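PDB 1JMX: amine Dehydrogenase from Pseudomonas putida, which probably carries electrons through two covalently bound c-type hemes, as the heme-bearing subunit expected of a quinohemoprotein amine dehydrogenase. Local coordinates for residues H121-H126 / P146-Q151; R79-R84 / V109-R114; F393-W398 / A468-G473. All coordinates share one frame; numbering follows the deposited sequence.

How the interactions relate
All three contacts are buried and apolar where their segments meet, yet they serve different parts of the fold. Interaction 1 and interaction 2 belong to the heme-binding region, touch the same heme c and meet each other, L122 packing on R114. In the first, two helices pack beside an axial histidine; in the second, a turn receives a leucine from a chain whose polar side chains edge the heme and its propionate. Interaction 3 lies in another domain, about 31 Å from interaction 1 between nearest atoms, and touches neither heme: alanines and a leucine pack between strands. In these three contacts alkyl groups join the elements, while polar bonds, partly within a segment, orient H126, R114 and W398.

Interaction 1: residues H121-H126 / P146-Q151; sequences HLVNFH and PIALQQ. With HEC (heme c), chain E.
In the cytochrome c-like heme region, helices 116-129 and 144-159 pack antiparallel through V123 on one side and A148 and L149 on the other, the axes of the two short segments running 10.2 Å apart at 169°. One branch of V123 does most of the touching: with CG1 anti to the backbone N (chi1 175°), that methyl lies 3.9 Å from A148 CB and 4.0 Å from L149 CD2. W144, L145 and V153 of helix 144-159 extend the seat for V123. N124 sits at the margin; its amide is anchored through E120 O and the backbone N of V122 of a neighbouring chain.

The heme lies on another side of helix 116-129. H126 NE2 binds the iron at 2.1 Å, while H126 ND1 donates to L122 O at 2.8 Å, nearly straight at 171° and in the imidazole plane. That oxygen also accepts the helical N-H of H126, from the opposite face of its carbonyl plane. Held at both nitrogens, the ring cannot readily turn. L122 packs its CD2 methyl against the heme, 3.6 Å from C2B. With H104 binding the same iron, the arrangement is that of a bis-histidine c-type heme.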
loop_
_atom_site.group_PDB
_atom_site.type_symbol
_atom_site.label_atom_id
_atom_site.label_comp_id
_atom_site.label_asym_id
_atom_site.label_seq_id
_atom_site.Cartn_x
_atom_site.Cartn_y
_atom_site.Cartn_z
ATOM N N HIS A 121 6.577 14.689 -16.531
ATOM C CA HIS A 121 6.023 13.557 -17.276
ATOM C C HIS A 121 5.577 12.494 -16.283
ATOM O O HIS A 121 4.568 11.822 -16.496
ATOM C CB HIS A 121 7.065 12.928 -18.202
ATOM C CG HIS A 121 7.283 13.670 -19.481
ATOM N ND1 HIS A 121 6.267 14.320 -20.149
ATOM C CD2 HIS A 121 8.396 13.838 -20.234
ATOM C CE1 HIS A 121 6.743 14.857 -21.257
ATOM N NE2 HIS A 121 8.033 14.578 -21.332
ATOM N N LEU A 122 6.352 12.333 -15.208
ATOM C CA LEU A 122 6.031 11.359 -14.176
ATOM C C LEU A 122 4.697 11.678 -13.509
ATOM O O LEU A 122 3.882 10.784 -13.322
ATOM C CB LEU A 122 7.144 11.271 -13.140
ATOM C CG LEU A 122 6.889 10.354 -11.945
ATOM C CD1 LEU A 122 8.159 9.665 -11.556
ATOM C CD2 LEU A 122 6.342 11.165 -10.784
ATOM N N VAL A 123 4.464 12.947 -13.175
ATOM C CA VAL A 123 3.201 13.346 -12.550
ATOM C C VAL A 123 2.000 13.043 -13.461
ATOM O O VAL A 123 0.986 12.517 -13.002
ATOM C CB VAL A 123 3.195 14.839 -12.168
ATOM C CG1 VAL A 123 1.831 15.242 -11.640
ATOM C CG2 VAL A 123 4.246 15.106 -11.114
ATOM N N ASN A 124 2.128 13.355 -14.752
ATOM C CA ASN A 124 1.061 13.098 -15.720
ATOM C C ASN A 124 0.776 11.611 -15.851
ATOM O O ASN A 124 -0.373 11.215 -16.001
ATOM C CB ASN A 124 1.412 13.692 -17.089
ATOM C CG ASN A 124 1.168 15.181 -17.151
ATOM O OD1 ASN A 124 0.039 15.625 -17.312
ATOM N ND2 ASN A 124 2.224 15.959 -17.004
ATOM N N PHE A 125 1.824 10.793 -15.797
ATOM C CA PHE A 125 1.664 9.346 -15.879
ATOM C C PHE A 125 0.860 8.809 -14.699
ATOM O O PHE A 125 0.039 7.922 -14.868
ATOM C CB PHE A 125 3.020 8.632 -15.927
ATOM C CG PHE A 125 2.950 7.171 -15.537
ATOM C CD1 PHE A 125 3.391 6.749 -14.282
ATOM C CD2 PHE A 125 2.389 6.229 -16.396
ATOM C CE1 PHE A 125 3.267 5.425 -13.896
ATOM C CE2 PHE A 125 2.261 4.899 -16.014
ATOM C CZ PHE A 125 2.701 4.499 -14.761
ATOM N N HIS A 126 1.130 9.318 -13.502
ATOM C CA HIS A 126 0.422 8.871 -12.310
ATOM C C HIS A 126 -1.072 9.121 -12.393
ATOM O O HIS A 126 -1.864 8.187 -12.280
ATOM C CB HIS A 126 0.998 9.534 -11.059
ATOM C CG HIS A 126 2.254 8.893 -10.572
ATOM N ND1 HIS A 126 3.501 9.122 -11.110
ATOM C CD2 HIS A 126 2.438 7.965 -9.606
ATOM C CE1 HIS A 126 4.369 8.346 -10.480
ATOM N NE2 HIS A 126 3.767 7.629 -9.560
ATOM N N PRO A 146 -2.401 20.933 -9.994
ATOM C CA PRO A 146 -1.694 22.226 -10.000
ATOM C C PRO A 146 -0.540 22.288 -8.980
ATOM O O PRO A 146 0.547 22.785 -9.278
ATOM C CB PRO A 146 -2.801 23.209 -9.633
ATOM C CG PRO A 146 -3.991 22.599 -10.272
ATOM C CD PRO A 146 -3.854 21.149 -9.891
ATOM N N ILE A 147 -0.799 21.787 -7.778
ATOM C CA ILE A 147 0.185 21.755 -6.699
ATOM C C ILE A 147 1.362 20.857 -7.089
ATOM O O ILE A 147 2.527 21.213 -6.896
ATOM C CB ILE A 147 -0.478 21.224 -5.382
ATOM C CG1 ILE A 147 -1.420 22.279 -4.796
ATOM C CG2 ILE A 147 0.562 20.814 -4.362
ATOM C CD1 ILE A 147 -2.292 21.753 -3.682
ATOM N N ALA A 148 1.052 19.699 -7.660
ATOM C CA ALA A 148 2.079 18.743 -8.056
ATOM C C ALA A 148 2.970 19.274 -9.181
ATOM O O ALA A 148 4.179 19.067 -9.169
ATOM C CB ALA A 148 1.435 17.421 -8.453
ATOM N N LEU A 149 2.373 19.989 -10.127
ATOM C CA LEU A 149 3.117 20.538 -11.254
ATOM C C LEU A 149 3.852 21.834 -10.930
ATOM O O LEU A 149 4.987 22.025 -11.356
ATOM C CB LEU A 149 2.187 20.764 -12.449
ATOM C CG LEU A 149 1.524 19.538 -13.093
ATOM C CD1 LEU A 149 0.527 19.980 -14.147
ATOM C CD2 LEU A 149 2.576 18.612 -13.692
ATOM N N GLN A 150 3.208 22.711 -10.168
ATOM C CA GLN A 150 3.795 24.002 -9.825
ATOM C C GLN A 150 4.682 24.038 -8.585
ATOM O O GLN A 150 5.639 24.802 -8.537
ATOM C CB GLN A 150 2.703 25.062 -9.709
ATOM C CG GLN A 150 2.032 25.394 -11.030
ATOM C CD GLN A 150 0.746 26.178 -10.849
ATOM O OE1 GLN A 150 -0.278 25.858 -11.455
ATOM N NE2 GLN A 150 0.787 27.207 -10.001
ATOM N N GLN A 151 4.357 23.233 -7.581
ATOM C CA GLN A 151 5.145 23.200 -6.354
ATOM C C GLN A 151 6.095 22.018 -6.288
ATOM O O GLN A 151 7.299 22.190 -6.099
ATOM C CB GLN A 151 4.238 23.143 -5.125
ATOM C CG GLN A 151 4.083 24.437 -4.360
ATOM C CD GLN A 151 3.147 25.405 -5.036
ATOM O OE1 GLN A 151 3.537 26.530 -5.370
ATOM N NE2 GLN A 151 1.897 24.984 -5.244
HETATM FE FE HEC E . 4.516 6.883 -7.698
HETATM C CHA HEC E . 5.845 4.331 -9.397
HETATM C CHB HEC E . 7.323 8.668 -8.276
HETATM C CHC HEC E . 3.128 9.549 -6.137
HETATM C CHD HEC E . 1.666 5.055 -7.158
HETATM N NA HEC E . 6.217 6.560 -8.608
HETATM C C1A HEC E . 6.615 5.439 -9.260
HETATM C C2A HEC E . 7.938 5.572 -9.802
HETATM C C3A HEC E . 8.358 6.791 -9.470
HETATM C C4A HEC E . 7.283 7.408 -8.743
HETATM C CMA HEC E . 9.700 7.414 -9.814
HETATM C CAA HEC E . 8.670 4.519 -10.604
HETATM C CBA HEC E . 8.772 5.109 -12.009
HETATM C CGA HEC E . 9.442 4.256 -13.056
HETATM O O1A HEC E . 9.867 3.144 -12.791
HETATM O O2A HEC E . 9.529 4.716 -14.175
HETATM N NB HEC E . 5.094 8.698 -7.289
HETATM C C1B HEC E . 6.313 9.300 -7.606
HETATM C C2B HEC E . 6.403 10.660 -7.194
HETATM C C3B HEC E . 5.204 10.935 -6.608
HETATM C C4B HEC E . 4.403 9.706 -6.646
HETATM C CMB HEC E . 7.603 11.606 -7.405
HETATM C CAB HEC E . 4.848 12.308 -6.056
HETATM C CBB HEC E . 3.880 13.132 -6.910
HETATM N NC HEC E . 2.782 7.214 -6.810
HETATM C C1C HEC E . 2.373 8.382 -6.202
HETATM C C2C HEC E . 1.057 8.260 -5.646
HETATM C C3C HEC E . 0.646 7.017 -5.909
HETATM C C4C HEC E . 1.710 6.356 -6.655
HETATM C CMC HEC E . 0.306 9.364 -4.899
HETATM C CAC HEC E . -0.638 6.439 -5.356
HETATM C CBC HEC E . -1.940 6.581 -6.121
HETATM N ND HEC E . 3.880 5.085 -8.176
HETATM C C1D HEC E . 2.683 4.462 -7.887
HETATM C C2D HEC E . 2.628 3.115 -8.462
HETATM C C3D HEC E . 3.845 2.967 -9.097
HETATM C C4D HEC E . 4.568 4.158 -8.894
HETATM C CMD HEC E . 1.467 2.129 -8.361
HETATM C CAD HEC E . 4.445 1.810 -9.906
HETATM C CBD HEC E . 3.656 0.548 -10.005
HETATM C CGD HEC E . 4.083 -0.430 -8.962
HETATM O O1D HEC E . 4.613 0.006 -7.915
HETATM O O2D HEC E . 3.896 -1.649 -9.173
#

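Interaction 2: residues R79-R84 / V109-R114; sequences RYAMER and VALQRR. With HEC (heme c), chain E.
A81 and M82 begin a type I turn, A81 to R84, and meet L111 where the chain leaves helix 107-110. The two methyls of L111 divide between them: CD1 3.8 Å from A81 CB, CD2 3.9 Å from M82 CE. The bend of M82 at chi3 (-82°) carries CE beside L111 and over one face of the R79 guanidinium, toward its rim. Strands 237-244 and 247-256 of the eight-stranded barrel also touch M82, so this heme-region loop lies against the next domain.

The L111 segment also borders the heme. R113 NH1 ties the corner by donating to A110 O at 2.7 Å and to Q112 O. Q112 OE1 is gripped side-on by R114, NE and NH2 each 2.9 Å from it and the oxygen in the guanidinium plane; K32 NZ is a third donor. A leucine in place of Q112 would probably leave R114 NE and NH2 and K32 without this shared acceptor, and the guanidinium less firmly oriented. Q112 NE2 is 3.4 Å from the heme methyl CMA. R114 turns a guanidinium edge to O2A of this heme, NH2 staying 3.7 Å off, unbonded, while NH1 donates to a propionate of the other heme.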
loop_
_atom_site.group_PDB
_atom_site.type_symbol
_atom_site.label_atom_id
_atom_site.label_comp_id
_atom_site.label_asym_id
_atom_site.label_seq_id
_atom_site.Cartn_x
_atom_site.Cartn_y
_atom_site.Cartn_z
ATOM N N ARG A 79 19.085 3.854 1.407
ATOM C CA ARG A 79 19.491 2.517 1.006
ATOM C C ARG A 79 18.611 1.406 1.591
ATOM O O ARG A 79 18.610 0.288 1.086
ATOM C CB ARG A 79 20.971 2.281 1.331
ATOM C CG ARG A 79 21.922 3.210 0.570
ATOM C CD ARG A 79 23.373 2.742 0.657
ATOM N NE ARG A 79 23.542 1.406 0.090
ATOM C CZ ARG A 79 23.684 1.154 -1.207
ATOM N NH1 ARG A 79 23.698 2.147 -2.083
ATOM N NH2 ARG A 79 23.736 -0.095 -1.642
ATOM N N TYR A 80 17.843 1.730 2.629
ATOM C CA TYR A 80 16.946 0.767 3.267
ATOM C C TYR A 80 15.909 0.202 2.303
ATOM O O TYR A 80 15.406 -0.902 2.506
ATOM C CB TYR A 80 16.230 1.388 4.474
ATOM C CG TYR A 80 15.402 2.623 4.169
ATOM C CD1 TYR A 80 15.941 3.896 4.337
ATOM C CD2 TYR A 80 14.086 2.521 3.706
ATOM C CE1 TYR A 80 15.202 5.040 4.050
ATOM C CE2 TYR A 80 13.328 3.667 3.413
ATOM C CZ TYR A 80 13.900 4.920 3.587
ATOM O OH TYR A 80 13.194 6.060 3.292
ATOM N N ALA A 81 15.584 0.968 1.261
ATOM C CA ALA A 81 14.604 0.547 0.252
ATOM C C ALA A 81 15.133 -0.628 -0.571
ATOM O O ALA A 81 14.419 -1.607 -0.791
ATOM C CB ALA A 81 14.232 1.723 -0.659
ATOM N N MET A 82 16.386 -0.525 -1.014
ATOM C CA MET A 82 17.022 -1.588 -1.798
ATOM C C MET A 82 17.322 -2.774 -0.885
ATOM O O MET A 82 17.321 -3.923 -1.325
ATOM C CB MET A 82 18.327 -1.097 -2.435
ATOM C CG MET A 82 18.158 0.003 -3.472
ATOM S SD MET A 82 19.735 0.623 -4.110
ATOM C CE MET A 82 20.171 1.757 -2.816
ATOM N N GLU A 83 17.567 -2.478 0.388
ATOM C CA GLU A 83 17.871 -3.490 1.388
ATOM C C GLU A 83 16.614 -4.151 1.933
ATOM O O GLU A 83 16.681 -4.989 2.826
ATOM C CB GLU A 83 18.716 -2.878 2.507
ATOM C CG GLU A 83 20.098 -2.425 2.021
ATOM C CD GLU A 83 20.865 -1.607 3.047
ATOM O OE1 GLU A 83 20.275 -1.223 4.075
ATOM O OE2 GLU A 83 22.054 -1.323 2.818
ATOM N N ARG A 84 15.468 -3.769 1.378
ATOM C CA ARG A 84 14.178 -4.333 1.752
ATOM C C ARG A 84 13.833 -4.242 3.231
ATOM O O ARG A 84 13.277 -5.178 3.806
ATOM C CB ARG A 84 14.070 -5.792 1.281
ATOM C CG ARG A 84 14.255 -5.996 -0.224
ATOM C CD ARG A 84 13.186 -5.275 -1.028
ATOM N NE ARG A 84 11.856 -5.834 -0.803
ATOM C CZ ARG A 84 10.730 -5.282 -1.245
ATOM N NH1 ARG A 84 10.761 -4.150 -1.938
ATOM N NH2 ARG A 84 9.568 -5.866 -1.003
ATOM N N VAL A 109 11.263 7.574 -4.667
ATOM C CA VAL A 109 11.383 8.855 -5.341
ATOM C C VAL A 109 12.821 9.371 -5.231
ATOM O O VAL A 109 13.420 9.770 -6.226
ATOM C CB VAL A 109 10.427 9.888 -4.698
ATOM C CG1 VAL A 109 10.573 11.244 -5.358
ATOM C CG2 VAL A 109 8.996 9.399 -4.776
ATOM N N ALA A 110 13.362 9.350 -4.012
ATOM C CA ALA A 110 14.716 9.823 -3.727
ATOM C C ALA A 110 15.826 8.982 -4.359
ATOM O O ALA A 110 16.965 9.429 -4.455
ATOM C CB ALA A 110 14.924 9.928 -2.226
ATOM N N LEU A 111 15.495 7.770 -4.795
ATOM C CA LEU A 111 16.475 6.899 -5.434
ATOM C C LEU A 111 16.517 7.101 -6.949
ATOM O O LEU A 111 16.952 6.225 -7.698
ATOM C CB LEU A 111 16.224 5.431 -5.075
ATOM C CG LEU A 111 16.681 5.045 -3.668
ATOM C CD1 LEU A 111 16.136 3.690 -3.288
ATOM C CD2 LEU A 111 18.202 5.065 -3.591
ATOM N N GLN A 112 16.056 8.270 -7.386
ATOM C CA GLN A 112 16.046 8.642 -8.797
ATOM C C GLN A 112 16.479 10.098 -8.979
ATOM O O GLN A 112 16.315 10.927 -8.089
ATOM C CB GLN A 112 14.660 8.423 -9.422
ATOM C CG GLN A 112 14.230 6.964 -9.497
ATOM C CD GLN A 112 13.151 6.717 -10.529
ATOM O OE1 GLN A 112 12.950 7.521 -11.436
ATOM N NE2 GLN A 112 12.465 5.589 -10.409
ATOM N N ARG A 113 17.083 10.378 -10.126
ATOM C CA ARG A 113 17.543 11.717 -10.470
ATOM C C ARG A 113 16.974 12.060 -11.853
ATOM O O ARG A 113 17.148 11.307 -12.808
ATOM C CB ARG A 113 19.074 11.762 -10.471
ATOM C CG ARG A 113 19.709 11.641 -9.090
ATOM C CD ARG A 113 19.232 12.766 -8.197
ATOM N NE ARG A 113 19.830 12.751 -6.866
ATOM C CZ ARG A 113 19.438 11.962 -5.866
ATOM N NH1 ARG A 113 18.443 11.097 -6.040
ATOM N NH2 ARG A 113 20.012 12.069 -4.674
ATOM N N ARG A 114 16.254 13.173 -11.949
ATOM C CA ARG A 114 15.628 13.572 -13.213
ATOM C C ARG A 114 15.524 15.077 -13.380
ATOM O O ARG A 114 15.501 15.816 -12.396
ATOM C CB ARG A 114 14.184 13.061 -13.275
ATOM C CG ARG A 114 13.958 11.593 -13.060
ATOM C CD ARG A 114 12.474 11.349 -12.968
ATOM N NE ARG A 114 12.140 9.940 -12.879
ATOM C CZ ARG A 114 11.122 9.377 -13.516
ATOM N NH1 ARG A 114 10.340 10.105 -14.300
ATOM N NH2 ARG A 114 10.862 8.094 -13.336
HETATM FE FE HEC E . 4.516 6.883 -7.698
HETATM C CHA HEC E . 5.845 4.331 -9.397
HETATM C CHB HEC E . 7.323 8.668 -8.276
HETATM C CHC HEC E . 3.128 9.549 -6.137
HETATM C CHD HEC E . 1.666 5.055 -7.158
HETATM N NA HEC E . 6.217 6.560 -8.608
HETATM C C1A HEC E . 6.615 5.439 -9.260
HETATM C C2A HEC E . 7.938 5.572 -9.802
HETATM C C3A HEC E . 8.358 6.791 -9.470
HETATM C C4A HEC E . 7.283 7.408 -8.743
HETATM C CMA HEC E . 9.700 7.414 -9.814
HETATM C CAA HEC E . 8.670 4.519 -10.604
HETATM C CBA HEC E . 8.772 5.109 -12.009
HETATM C CGA HEC E . 9.442 4.256 -13.056
HETATM O O1A HEC E . 9.867 3.144 -12.791
HETATM O O2A HEC E . 9.529 4.716 -14.175
HETATM N NB HEC E . 5.094 8.698 -7.289
HETATM C C1B HEC E . 6.313 9.300 -7.606
HETATM C C2B HEC E . 6.403 10.660 -7.194
HETATM C C3B HEC E . 5.204 10.935 -6.608
HETATM C C4B HEC E . 4.403 9.706 -6.646
HETATM C CMB HEC E . 7.603 11.606 -7.405
HETATM C CAB HEC E . 4.848 12.308 -6.056
HETATM C CBB HEC E . 3.880 13.132 -6.910
HETATM N NC HEC E . 2.782 7.214 -6.810
HETATM C C1C HEC E . 2.373 8.382 -6.202
HETATM C C2C HEC E . 1.057 8.260 -5.646
HETATM C C3C HEC E . 0.646 7.017 -5.909
HETATM C C4C HEC E . 1.710 6.356 -6.655
HETATM C CMC HEC E . 0.306 9.364 -4.899
HETATM C CAC HEC E . -0.638 6.439 -5.356
HETATM C CBC HEC E . -1.940 6.581 -6.121
HETATM N ND HEC E . 3.880 5.085 -8.176
HETATM C C1D HEC E . 2.683 4.462 -7.887
HETATM C C2D HEC E . 2.628 3.115 -8.462
HETATM C C3D HEC E . 3.845 2.967 -9.097
HETATM C C4D HEC E . 4.568 4.158 -8.894
HETATM C CMD HEC E . 1.467 2.129 -8.361
HETATM C CAD HEC E . 4.445 1.810 -9.906
HETATM C CBD HEC E . 3.656 0.548 -10.005
HETATM C CGD HEC E . 4.083 -0.430 -8.962
HETATM O O1D HEC E . 4.613 0.006 -7.915
HETATM O O2D HEC E . 3.896 -1.649 -9.173
#

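Interaction 3: residues F393-W398 / A468-G473; sequences FEAEAW and ATLADG
A395 and A468 direct their CB atoms toward each other's strands across the interior of a curled beta sheet, consistent with an E-set (immunoglobulin-like) domain. Strands 391-400 and 462-470 are not hydrogen-bonded neighbours here: both pair with strand 406-420, and the short segments cross at -48° with their axes 8.0 Å apart. Small side chains make such an approach possible. The two alanine methyls meet obliquely, A395 CB 3.9 Å from A468 CB.

L470 supplies the larger group. Its CB does not aim straight at the other strand, yet both branches reach it: CD1 lies 3.9 Å from A395 CB, and CD2 4.2 Å from A397 CB. The isobutyl group therefore spans the two alanines that strand 391-400 directs inward, on either side of E396 in the sequence. Its first torsion, at -115°, departs from a staggered value, the conformation in which the two methyls are spread along that strand. V365 and V368 also pack on L470, and W416 on A468, adding further apolar contacts.

The residues alternating with the alanines, E394 and E396, face the other way, and E396 OE2 forms a salt bridge with R408. On this outer side W398 reaches back along its own strand: its NE1 donates to E396 OE1 at 2.8 Å, with the oxygen in the indole plane but the nitrogen well above the carboxylate plane, 64° out of it.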
loop_
_atom_site.group_PDB
_atom_site.type_symbol
_atom_site.label_atom_id
_atom_site.label_comp_id
_atom_site.label_asym_id
_atom_site.label_seq_id
_atom_site.Cartn_x
_atom_site.Cartn_y
_atom_site.Cartn_z
ATOM N N PHE A 393 11.943 -9.843 16.841
ATOM C CA PHE A 393 12.349 -8.875 17.838
ATOM C C PHE A 393 13.588 -9.180 18.635
ATOM O O PHE A 393 14.030 -10.320 18.725
ATOM C CB PHE A 393 11.184 -8.614 18.791
ATOM C CG PHE A 393 9.893 -8.341 18.093
ATOM C CD1 PHE A 393 9.005 -9.378 17.823
ATOM C CD2 PHE A 393 9.573 -7.058 17.680
ATOM C CE1 PHE A 393 7.813 -9.137 17.144
ATOM C CE2 PHE A 393 8.385 -6.807 17.002
ATOM C CZ PHE A 393 7.504 -7.849 16.733
ATOM N N GLU A 394 14.103 -8.133 19.263
ATOM C CA GLU A 394 15.288 -8.218 20.085
ATOM C C GLU A 394 15.058 -7.296 21.299
ATOM O O GLU A 394 14.318 -6.316 21.205
ATOM C CB GLU A 394 16.481 -7.747 19.258
ATOM C CG GLU A 394 17.792 -8.349 19.647
ATOM C CD GLU A 394 18.030 -9.724 19.065
ATOM O OE1 GLU A 394 18.171 -9.839 17.830
ATOM O OE2 GLU A 394 18.127 -10.686 19.848
ATOM N N ALA A 395 15.613 -7.657 22.452
ATOM C CA ALA A 395 15.463 -6.835 23.656
ATOM C C ALA A 395 16.764 -6.093 23.918
ATOM O O ALA A 395 17.781 -6.702 24.242
ATOM C CB ALA A 395 15.090 -7.693 24.849
ATOM N N GLU A 396 16.736 -4.781 23.709
ATOM C CA GLU A 396 17.899 -3.924 23.899
ATOM C C GLU A 396 18.028 -3.395 25.328
ATOM O O GLU A 396 17.208 -2.610 25.787
ATOM C CB GLU A 396 17.833 -2.773 22.909
ATOM C CG GLU A 396 18.933 -1.759 23.033
ATOM C CD GLU A 396 18.627 -0.533 22.219
ATOM O OE1 GLU A 396 17.624 0.139 22.526
ATOM O OE2 GLU A 396 19.361 -0.253 21.254
ATOM N N ALA A 397 19.098 -3.808 26.001
ATOM C CA ALA A 397 19.368 -3.429 27.386
ATOM C C ALA A 397 20.148 -2.134 27.557
ATOM O O ALA A 397 21.073 -1.853 26.803
ATOM C CB ALA A 397 20.087 -4.563 28.096
ATOM N N TRP A 398 19.765 -1.368 28.575
ATOM C CA TRP A 398 20.408 -0.101 28.906
ATOM C C TRP A 398 20.675 -0.001 30.397
ATOM O O TRP A 398 19.868 -0.419 31.222
ATOM C CB TRP A 398 19.539 1.094 28.507
ATOM C CG TRP A 398 19.362 1.242 27.051
ATOM C CD1 TRP A 398 18.545 0.504 26.252
ATOM C CD2 TRP A 398 20.029 2.177 26.198
ATOM N NE1 TRP A 398 18.661 0.914 24.953
ATOM C CE2 TRP A 398 19.564 1.943 24.884
ATOM C CE3 TRP A 398 20.976 3.195 26.414
ATOM C CZ2 TRP A 398 20.010 2.686 23.785
ATOM C CZ3 TRP A 398 21.423 3.939 25.316
ATOM C CH2 TRP A 398 20.936 3.676 24.017
ATOM N N ALA A 468 8.921 -8.129 26.192
ATOM C CA ALA A 468 10.177 -8.844 26.388
ATOM C C ALA A 468 10.530 -8.712 27.866
ATOM O O ALA A 468 10.392 -7.636 28.448
ATOM C CB ALA A 468 11.283 -8.233 25.548
ATOM N N THR A 469 10.924 -9.814 28.489
ATOM C CA THR A 469 11.303 -9.777 29.894
ATOM C C THR A 469 12.691 -10.382 29.997
ATOM O O THR A 469 12.900 -11.547 29.667
ATOM C CB THR A 469 10.295 -10.524 30.794
ATOM O OG1 THR A 469 10.226 -11.894 30.405
ATOM C CG2 THR A 469 8.913 -9.918 30.676
ATOM N N LEU A 470 13.650 -9.551 30.385
ATOM C CA LEU A 470 15.033 -9.965 30.506
ATOM C C LEU A 470 15.279 -11.170 31.407
ATOM O O LEU A 470 14.716 -11.283 32.495
ATOM C CB LEU A 470 15.880 -8.785 30.960
ATOM C CG LEU A 470 16.913 -8.316 29.944
ATOM C CD1 LEU A 470 16.271 -8.178 28.573
ATOM C CD2 LEU A 470 17.524 -7.005 30.416
ATOM N N ALA A 471 16.075 -12.104 30.895
ATOM C CA ALA A 471 16.439 -13.300 31.642
ATOM C C ALA A 471 17.328 -12.826 32.791
ATOM O O ALA A 471 17.285 -13.361 33.894
ATOM C CB ALA A 471 17.208 -14.255 30.750
ATOM N N ASP A 472 18.092 -11.771 32.524
ATOM C CA ASP A 472 19.002 -11.184 33.500
ATOM C C ASP A 472 18.298 -10.123 34.352
ATOM O O ASP A 472 18.363 -8.931 34.043
ATOM C CB ASP A 472 20.214 -10.571 32.761
ATOM C CG ASP A 472 21.217 -9.889 33.697
ATOM O OD1 ASP A 472 21.397 -10.366 34.843
ATOM O OD2 ASP A 472 21.837 -8.882 33.268
ATOM N N GLY A 473 17.607 -10.558 35.406
ATOM C CA GLY A 473 16.940 -9.604 36.282
ATOM C C GLY A 473 15.452 -9.375 36.105
ATOM O O GLY A 473 14.829 -8.685 36.918
#